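Local coordinates for protein glucose-permease IIA component (Mycoplasma capricolum, PDB 2GPR) that receives a phosphoryl group from phospho-HPr and passes it to the EIIB domain in the phosphotransferase system that imports and phosphorylates glucose, at residues Lys54-Phe59 and Gly72-Leu77; Leu8-Pro13 and Ile126-Asn131; Leu81-Leu86 and Lys113-Lys118. All coordinates share one frame; numbering follows the deposited sequence.

Interaction 1. Residues Lys54-Phe59 and Gly72-Leu77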
loop_
_atom_site.group_PDB
_atom_site.type_symbol
_atom_site.label_atom_id
_atom_site.label_comp_id
_atom_site.label_asym_id
_atom_site.label_seq_id
_atom_site.Cartn_x
_atom_site.Cartn_y
_atom_site.Cartn_z
ATOM N N LYS A 54 3.555 12.332 3.441
ATOM C CA LYS A 54 4.512 12.705 2.415
ATOM C C LYS A 54 5.041 11.516 1.657
ATOM O O LYS A 54 5.473 10.499 2.241
ATOM C CB LYS A 54 5.690 13.377 3.042
ATOM C CG LYS A 54 6.095 14.601 2.274
ATOM C CD LYS A 54 7.580 14.812 2.311
ATOM C CE LYS A 54 8.132 14.861 3.712
ATOM N NZ LYS A 54 9.523 15.329 3.667
ATOM N N LEU A 55 5.024 11.643 0.344
ATOM C CA LEU A 55 5.556 10.588 -0.500
ATOM C C LEU A 55 7.073 10.646 -0.322
ATOM O O LEU A 55 7.811 11.246 -1.124
ATOM C CB LEU A 55 5.218 10.872 -1.975
ATOM C CG LEU A 55 4.652 9.720 -2.798
ATOM C CD1 LEU A 55 4.436 10.173 -4.241
ATOM C CD2 LEU A 55 5.590 8.546 -2.825
ATOM N N VAL A 56 7.526 10.115 0.791
ATOM C CA VAL A 56 8.938 10.124 1.122
ATOM C C VAL A 56 9.669 9.161 0.266
ATOM O O VAL A 56 10.822 9.371 0.018
ATOM C CB VAL A 56 9.193 9.781 2.582
ATOM C CG1 VAL A 56 10.696 9.679 2.829
ATOM C CG2 VAL A 56 8.548 10.847 3.486
ATOM N N THR A 57 8.975 8.083 -0.153
ATOM C CA THR A 57 9.548 7.044 -1.026
ATOM C C THR A 57 8.867 6.957 -2.357
ATOM O O THR A 57 7.770 6.482 -2.438
ATOM C CB THR A 57 9.377 5.629 -0.491
ATOM O OG1 THR A 57 10.127 5.390 0.691
ATOM C CG2 THR A 57 9.785 4.683 -1.601
ATOM N N ALA A 58 9.538 7.247 -3.418
ATOM C CA ALA A 58 8.900 7.019 -4.679
ATOM C C ALA A 58 9.970 6.555 -5.628
ATOM O O ALA A 58 11.087 6.440 -5.232
ATOM C CB ALA A 58 8.126 8.246 -5.162
ATOM N N PHE A 59 9.680 6.247 -6.844
ATOM C CA PHE A 59 10.744 5.777 -7.704
ATOM C C PHE A 59 10.407 5.946 -9.186
ATOM O O PHE A 59 9.258 5.942 -9.621
ATOM C CB PHE A 59 11.005 4.288 -7.514
ATOM C CG PHE A 59 11.253 3.795 -6.116
ATOM C CD1 PHE A 59 12.560 3.719 -5.626
ATOM C CD2 PHE A 59 10.224 3.249 -5.340
ATOM C CE1 PHE A 59 12.829 3.156 -4.379
ATOM C CE2 PHE A 59 10.485 2.688 -4.088
ATOM C CZ PHE A 59 11.790 2.632 -3.612
ATOM N N GLY A 72 5.214 10.164 11.758
ATOM C CA GLY A 72 6.443 9.473 11.563
ATOM C C GLY A 72 6.291 8.043 11.134
ATOM O O GLY A 72 7.185 7.531 10.502
ATOM N N VAL A 73 5.196 7.395 11.482
ATOM C CA VAL A 73 4.969 6.040 10.985
ATOM C C VAL A 73 4.966 5.985 9.423
ATOM O O VAL A 73 4.328 6.757 8.706
ATOM C CB VAL A 73 3.640 5.475 11.502
ATOM C CG1 VAL A 73 3.085 6.314 12.641
ATOM C CG2 VAL A 73 2.599 5.332 10.386
ATOM N N GLU A 74 5.710 5.091 8.863
ATOM C CA GLU A 74 5.716 5.014 7.419
ATOM C C GLU A 74 5.051 3.771 6.946
ATOM O O GLU A 74 5.381 2.683 7.394
ATOM C CB GLU A 74 7.108 4.993 6.757
ATOM C CG GLU A 74 7.626 6.388 6.392
ATOM C CD GLU A 74 9.127 6.426 6.471
ATOM O OE1 GLU A 74 9.568 6.507 7.697
ATOM O OE2 GLU A 74 9.850 6.280 5.529
ATOM N N ILE A 75 4.206 3.926 5.968
ATOM C CA ILE A 75 3.605 2.803 5.400
ATOM C C ILE A 75 3.976 2.677 3.929
ATOM O O ILE A 75 3.964 3.644 3.154
ATOM C CB ILE A 75 2.138 2.936 5.650
ATOM C CG1 ILE A 75 1.356 1.925 4.877
ATOM C CG2 ILE A 75 1.656 4.314 5.277
ATOM C CD1 ILE A 75 0.156 2.592 4.225
ATOM N N LEU A 76 4.343 1.482 3.528
ATOM C CA LEU A 76 4.679 1.222 2.146
ATOM C C LEU A 76 3.591 0.453 1.342
ATOM O O LEU A 76 3.086 -0.602 1.749
ATOM C CB LEU A 76 6.077 0.567 2.068
ATOM C CG LEU A 76 6.564 0.180 0.685
ATOM C CD1 LEU A 76 7.457 1.271 0.128
ATOM C CD2 LEU A 76 7.403 -1.082 0.825
ATOM N N LEU A 77 3.225 1.017 0.192
ATOM C CA LEU A 77 2.345 0.436 -0.810
ATOM C C LEU A 77 3.283 -0.055 -1.922
ATOM O O LEU A 77 4.088 0.706 -2.450
ATOM C CB LEU A 77 1.400 1.510 -1.418
ATOM C CG LEU A 77 0.167 1.044 -2.204
ATOM C CD1 LEU A 77 -0.007 1.872 -3.465
ATOM C CD2 LEU A 77 0.015 -0.467 -2.442
#

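Interaction 2. Residues Leu8-Pro13 and Ile126-Asn131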
loop_
_atom_site.group_PDB
_atom_site.type_symbol
_atom_site.label_atom_id
_atom_site.label_comp_id
_atom_site.label_asym_id
_atom_site.label_seq_id
_atom_site.Cartn_x
_atom_site.Cartn_y
_atom_site.Cartn_z
ATOM N N LEU A 8 -4.766 5.525 13.650
ATOM C CA LEU A 8 -4.522 5.762 12.263
ATOM C C LEU A 8 -5.403 4.868 11.427
ATOM O O LEU A 8 -5.403 3.671 11.544
ATOM C CB LEU A 8 -3.055 5.674 11.826
ATOM C CG LEU A 8 -2.927 5.896 10.301
ATOM C CD1 LEU A 8 -2.266 7.210 9.980
ATOM C CD2 LEU A 8 -2.246 4.729 9.615
ATOM N N LYS A 9 -6.193 5.455 10.615
ATOM C CA LYS A 9 -7.068 4.677 9.775
ATOM C C LYS A 9 -6.426 4.421 8.428
ATOM O O LYS A 9 -5.951 5.350 7.771
ATOM C CB LYS A 9 -8.356 5.427 9.574
ATOM C CG LYS A 9 -9.400 5.032 10.588
ATOM C CD LYS A 9 -10.637 5.962 10.526
ATOM C CE LYS A 9 -10.780 6.564 9.118
ATOM N NZ LYS A 9 -11.922 7.500 8.975
ATOM N N VAL A 10 -6.387 3.159 7.986
ATOM C CA VAL A 10 -5.802 2.916 6.695
ATOM C C VAL A 10 -6.847 2.545 5.682
ATOM O O VAL A 10 -7.657 1.742 6.003
ATOM C CB VAL A 10 -4.425 2.187 6.668
ATOM C CG1 VAL A 10 -3.665 2.244 7.990
ATOM C CG2 VAL A 10 -4.387 0.809 6.039
ATOM N N LEU A 11 -6.904 3.200 4.497
ATOM C CA LEU A 11 -7.924 2.869 3.466
ATOM C C LEU A 11 -7.452 1.839 2.416
ATOM O O LEU A 11 -6.274 1.496 2.282
ATOM C CB LEU A 11 -8.553 4.100 2.729
ATOM C CG LEU A 11 -8.851 5.358 3.552
ATOM C CD1 LEU A 11 -9.563 6.387 2.701
ATOM C CD2 LEU A 11 -9.669 5.081 4.806
ATOM N N ALA A 12 -8.371 1.338 1.636
ATOM C CA ALA A 12 -7.984 0.473 0.570
ATOM C C ALA A 12 -7.659 1.348 -0.650
ATOM O O ALA A 12 -8.460 2.194 -1.014
ATOM C CB ALA A 12 -9.128 -0.450 0.269
ATOM N N PRO A 13 -6.451 1.199 -1.240
ATOM C CA PRO A 13 -5.981 1.973 -2.415
ATOM C C PRO A 13 -6.567 1.536 -3.780
ATOM O O PRO A 13 -6.506 2.245 -4.784
ATOM C CB PRO A 13 -4.493 1.753 -2.463
ATOM C CG PRO A 13 -4.187 0.578 -1.558
ATOM C CD PRO A 13 -5.326 0.478 -0.581
ATOM N N ILE A 126 0.937 -3.899 1.642
ATOM C CA ILE A 126 0.791 -2.676 2.432
ATOM C C ILE A 126 1.525 -2.880 3.754
ATOM O O ILE A 126 1.017 -3.545 4.676
ATOM C CB ILE A 126 -0.695 -2.363 2.759
ATOM C CG1 ILE A 126 -1.610 -2.490 1.550
ATOM C CG2 ILE A 126 -0.829 -0.969 3.365
ATOM C CD1 ILE A 126 -1.152 -1.638 0.379
ATOM N N ILE A 127 2.723 -2.365 3.882
ATOM C CA ILE A 127 3.397 -2.624 5.132
ATOM C C ILE A 127 3.774 -1.395 5.841
ATOM O O ILE A 127 4.085 -0.397 5.249
ATOM C CB ILE A 127 4.649 -3.461 4.937
ATOM C CG1 ILE A 127 5.407 -2.981 3.721
ATOM C CG2 ILE A 127 4.361 -4.959 4.779
ATOM C CD1 ILE A 127 6.905 -3.198 3.925
ATOM N N PHE A 128 3.753 -1.482 7.129
ATOM C CA PHE A 128 4.203 -0.386 7.927
ATOM C C PHE A 128 5.680 -0.610 8.160
ATOM O O PHE A 128 6.109 -1.595 8.871
ATOM C CB PHE A 128 3.461 -0.247 9.259
ATOM C CG PHE A 128 1.979 -0.216 9.083
ATOM C CD1 PHE A 128 1.296 -1.383 8.749
ATOM C CD2 PHE A 128 1.268 0.975 9.210
ATOM C CE1 PHE A 128 -0.076 -1.350 8.508
ATOM C CE2 PHE A 128 -0.118 1.003 9.057
ATOM C CZ PHE A 128 -0.784 -0.158 8.667
ATOM N N THR A 129 6.452 0.238 7.445
ATOM C CA THR A 129 7.875 0.197 7.522
ATOM C C THR A 129 8.365 0.874 8.803
ATOM O O THR A 129 9.492 0.727 9.230
ATOM C CB THR A 129 8.517 0.721 6.232
ATOM O OG1 THR A 129 9.087 -0.404 5.522
ATOM C CG2 THR A 129 9.574 1.820 6.537
ATOM N N ASN A 130 7.455 1.576 9.446
ATOM C CA ASN A 130 7.760 2.227 10.665
ATOM C C ASN A 130 6.487 2.627 11.416
ATOM O O ASN A 130 5.635 3.334 10.911
ATOM C CB ASN A 130 8.722 3.366 10.408
ATOM C CG ASN A 130 8.901 4.257 11.619
ATOM O OD1 ASN A 130 9.256 5.448 11.494
ATOM N ND2 ASN A 130 8.649 3.721 12.787
ATOM N N ASN A 131 6.382 2.213 12.661
ATOM C CA ASN A 131 5.203 2.537 13.456
ATOM C C ASN A 131 5.400 3.158 14.824
ATOM O O ASN A 131 5.213 4.343 15.011
ATOM C CB ASN A 131 4.246 1.346 13.586
ATOM C CG ASN A 131 4.931 0.091 14.096
ATOM O OD1 ASN A 131 5.974 0.105 14.748
ATOM N ND2 ASN A 131 4.364 -1.023 13.719
#

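Interaction 3. Residues Leu81-Leu86 and Lys113-Lys118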
loop_
_atom_site.group_PDB
_atom_site.type_symbol
_atom_site.label_atom_id
_atom_site.label_comp_id
_atom_site.label_asym_id
_atom_site.label_seq_id
_atom_site.Cartn_x
_atom_site.Cartn_y
_atom_site.Cartn_z
ATOM N N LEU A 81 4.581 -7.912 -7.209
ATOM C CA LEU A 81 5.844 -8.470 -6.842
ATOM C C LEU A 81 6.806 -8.312 -8.065
ATOM O O LEU A 81 6.376 -8.355 -9.224
ATOM C CB LEU A 81 5.628 -9.961 -6.459
ATOM C CG LEU A 81 5.371 -10.247 -4.972
ATOM C CD1 LEU A 81 4.572 -9.160 -4.280
ATOM C CD2 LEU A 81 4.636 -11.558 -4.807
ATOM N N ASP A 82 8.109 -8.064 -7.798
ATOM C CA ASP A 82 9.195 -7.883 -8.799
ATOM C C ASP A 82 9.072 -6.726 -9.748
ATOM O O ASP A 82 9.961 -6.504 -10.548
ATOM C CB ASP A 82 9.753 -9.142 -9.508
ATOM C CG ASP A 82 10.867 -9.803 -8.761
ATOM O OD1 ASP A 82 11.269 -9.413 -7.660
ATOM O OD2 ASP A 82 11.308 -10.890 -9.374
ATOM N N THR A 83 7.977 -6.017 -9.662
ATOM C CA THR A 83 7.693 -4.846 -10.484
ATOM C C THR A 83 8.868 -3.857 -10.747
ATOM O O THR A 83 8.824 -3.123 -11.745
ATOM C CB THR A 83 6.504 -4.135 -9.853
ATOM O OG1 THR A 83 6.674 -4.140 -8.436
ATOM C CG2 THR A 83 5.257 -4.921 -10.202
ATOM N N VAL A 84 9.918 -3.811 -9.855
ATOM C CA VAL A 84 11.086 -2.951 -10.086
ATOM C C VAL A 84 11.754 -3.334 -11.423
ATOM O O VAL A 84 12.290 -2.526 -12.154
ATOM C CB VAL A 84 12.098 -3.005 -8.945
ATOM C CG1 VAL A 84 12.893 -4.293 -9.035
ATOM C CG2 VAL A 84 13.067 -1.824 -9.045
ATOM N N SER A 85 11.677 -4.605 -11.723
ATOM C CA SER A 85 12.182 -5.206 -12.920
ATOM C C SER A 85 11.626 -4.599 -14.193
ATOM O O SER A 85 12.240 -4.717 -15.241
ATOM C CB SER A 85 11.645 -6.585 -12.950
ATOM O OG SER A 85 10.231 -6.483 -13.109
ATOM N N LEU A 86 10.411 -4.074 -14.125
ATOM C CA LEU A 86 9.708 -3.554 -15.299
ATOM C C LEU A 86 10.207 -2.211 -15.762
ATOM O O LEU A 86 9.802 -1.695 -16.809
ATOM C CB LEU A 86 8.161 -3.547 -15.116
ATOM C CG LEU A 86 7.652 -4.874 -14.710
ATOM C CD1 LEU A 86 6.298 -5.050 -15.327
ATOM C CD2 LEU A 86 8.572 -5.904 -15.289
ATOM N N LYS A 113 -3.379 -5.921 -16.519
ATOM C CA LYS A 113 -3.344 -7.023 -17.484
ATOM C C LYS A 113 -1.956 -7.266 -17.988
ATOM O O LYS A 113 -1.527 -8.398 -18.079
ATOM C CB LYS A 113 -4.255 -6.882 -18.673
ATOM C CG LYS A 113 -3.966 -7.930 -19.760
ATOM C CD LYS A 113 -4.934 -7.879 -20.959
ATOM C CE LYS A 113 -4.541 -8.786 -22.123
ATOM N NZ LYS A 113 -4.789 -10.228 -21.892
ATOM N N SER A 114 -1.249 -6.213 -18.338
ATOM C CA SER A 114 0.092 -6.427 -18.821
ATOM C C SER A 114 1.005 -6.914 -17.732
ATOM O O SER A 114 1.545 -8.012 -17.800
ATOM C CB SER A 114 0.625 -5.197 -19.492
ATOM O OG SER A 114 -0.408 -4.654 -20.304
ATOM N N VAL A 115 1.144 -6.095 -16.714
ATOM C CA VAL A 115 1.997 -6.399 -15.577
ATOM C C VAL A 115 1.841 -7.790 -15.036
ATOM O O VAL A 115 2.817 -8.431 -14.660
ATOM C CB VAL A 115 1.758 -5.420 -14.477
ATOM C CG1 VAL A 115 2.816 -5.613 -13.439
ATOM C CG2 VAL A 115 1.851 -4.029 -15.053
ATOM N N ALA A 116 0.599 -8.236 -14.982
ATOM C CA ALA A 116 0.243 -9.539 -14.438
ATOM C C ALA A 116 1.007 -10.727 -15.071
ATOM O O ALA A 116 1.201 -11.790 -14.443
ATOM C CB ALA A 116 -1.271 -9.721 -14.479
ATOM N N LYS A 117 1.442 -10.555 -16.333
ATOM C CA LYS A 117 2.176 -11.610 -17.044
ATOM C C LYS A 117 3.675 -11.504 -16.850
ATOM O O LYS A 117 4.398 -12.511 -16.735
ATOM C CB LYS A 117 1.797 -11.738 -18.513
ATOM C CG LYS A 117 1.545 -10.416 -19.226
ATOM C CD LYS A 117 2.810 -9.832 -19.838
ATOM C CE LYS A 117 2.621 -9.262 -21.250
ATOM N NZ LYS A 117 3.776 -9.520 -22.148
ATOM N N LYS A 118 4.127 -10.259 -16.762
ATOM C CA LYS A 118 5.522 -9.958 -16.567
ATOM C C LYS A 118 6.078 -10.325 -15.165
ATOM O O LYS A 118 7.262 -10.609 -14.996
ATOM C CB LYS A 118 5.807 -8.524 -16.958
ATOM C CG LYS A 118 5.642 -8.330 -18.454
ATOM C CD LYS A 118 5.783 -6.878 -18.874
ATOM C CE LYS A 118 5.244 -6.582 -20.267
ATOM N NZ LYS A 118 5.248 -5.137 -20.563
#

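Interaction 1. Residues Lys54-Phe59 and Gly72-Leu77
In a classic beta bulge, Val56 and Thr57 both face Gly66, and their side chains meet Glu74 and Leu76. The two segments lie on strands 53-57 and 74-78. Strand 64-68 runs between them in the sheet, so the contact reaches across one strand and is made by side chains alone. The CA atoms of Thr57 and Leu76 are 8.2 Å apart. Thr57 holds CG2 anti to its backbone N and touches with this methyl, not with OG1. Thr57 CG2 comes to 4.5 Å from Leu76 CD1. Leu76 starts off at a slant, but its end leans in to the threonine. Near the other end, Val56 CG1 lies 4.4 Å from Glu74 OE2. This is a loose contact between a methyl and a carboxylate, and both residues also touch Gln68 of the middle strand. Glu74 further touches Asn130. The surface is probably close to the phosphoryl-transfer site. Leu76 is next to His78, probably the histidine that takes up the phosphoryl group. The Phe59 ring meets that of His63, which is probably important for phospho-donor activity. Both pairs bridge strand 64-68 on one face of the large antiparallel sheet of the EIIA domain.

Interaction 2. Residues Leu8-Pro13 and Ile126-Asn131
The Phe128 ring is met at its edge by Val10 and Leu8, in the core of an antiparallel beta sandwich. Both reach it near the plane of the ring, so the contact of residues 8-13 with the ring is made at its rim and not over a face. Val10 CG1 sits 3.8 Å from Phe128 CZ and 3.9 Å from Phe128 CE2, so one methyl abuts the outer corner of the ring. Leu8 CD2 comes to the same side of the rim, 4.3 Å from Phe128 CE2. The side chains of Val10 and Phe128 are set at a slant to each other.

Strand 8-11 pairs with strand 149-153 in a small sheet. Strand 124-130 belongs to the large sheet. The two segments run in roughly opposite directions, and their side chains fill the space between the sheets. Leu8 and Val10 point inward from one sheet. Ile126 and Phe128 face inward from the other, while Ile127 turns to Leu76. Phe128 has CG anti to its carbonyl carbon (chi1 -52°), which carries the ring toward strand 8-11.

Neighbours close the core around the contact. Phe38 of strand 36-42 touches both Val10 and Ile126, and Leu136 packs against Phe128. The meeting is wholly apolar, and four of its five residues are buried.

Past the end of strand 8-11, Pro13 takes over from the strand residues. Its carbonyl O is hydrogen-bonded to His48 ND1. Its ring turns to Ile126, and the nearest atoms there are Pro13 CG and Ile126 CD1, 4.2 Å apart.

Interaction 3. Residues Leu81-Leu86 and Lys113-Lys118
Val115 and Lys118, nearly one turn apart on helix 112-118, meet Thr83 and Leu86 of a short 3-10 turn. The contact joins this helix to the loop that follows strand 74-78 in the EIIA fold. That loop lies beside the probable active site, near His63 and His78.

Early in the helix, Ser114 N is hydrogen-bonded to Asp111 OD1. Val115 comes next and is buried. Its CG1 is turned away from the backbone N (chi1 -170°), and this methyl does all the touching. Val115 CG1 lies 4.0 Å from Leu86 CD1 and 4.1 Å from Thr83 CG2, and so meets a methyl of each. The threonine crosses the valine at about a right angle. Its hydroxyl is used elsewhere: Thr83 OG1 is hydrogen-bonded to Ile79 O. Thr83 also touches His63, a residue probably important for phospho-donor activity.

Lys118 closes the helix side with the aliphatic part of its chain, which is extended beyond CG. Leu86 CD1 is 3.9 Å from Lys118 CB and 4.0 Å from Lys118 CD, and the leucine crosses the lysine stem at a slant. Leu86 CD2 adds a looser touch on Lys118 CB at 4.2 Å. Leu86 thus packs against both helix residues and gives the largest share of the contact. Lys118 is exposed, and its side chain also touches Asn89.

The turn that presents Leu86 is tied within itself. Leu86 N bonds to Thr83 O. Asp82 O accepts two bonds from Ser85, which reach it from opposite faces of its carbonyl plane. Ser85 N is 2.8 Å from Asp82 O. Ser85 OG is 2.6 Å from Asp82 O and sits above that plane, at a C=O...OG angle of 137°.

Interaction 2 is the core contact, interaction 1 lies on the surface, and interaction 3 is partly buried. Interactions 1 and 2 share the large sheet: strands 74-78 and 124-130 are neighbours in it, and Leu76 N probably bonds to Ile127 O. One contact lies within that sheet, across a middle strand. The other joins it to the small sheet. Interaction 3 joins a helix to a loop, its centre about 21 Å from that of interaction 1 and about 23 Å from that of interaction 2. Its 81-86 segment follows closely on 72-77, with His78 between them. The core is purely apolar. Interaction 3 uses the aliphatic stem of a lysine, and interaction 1 sets a methyl near a carboxylate.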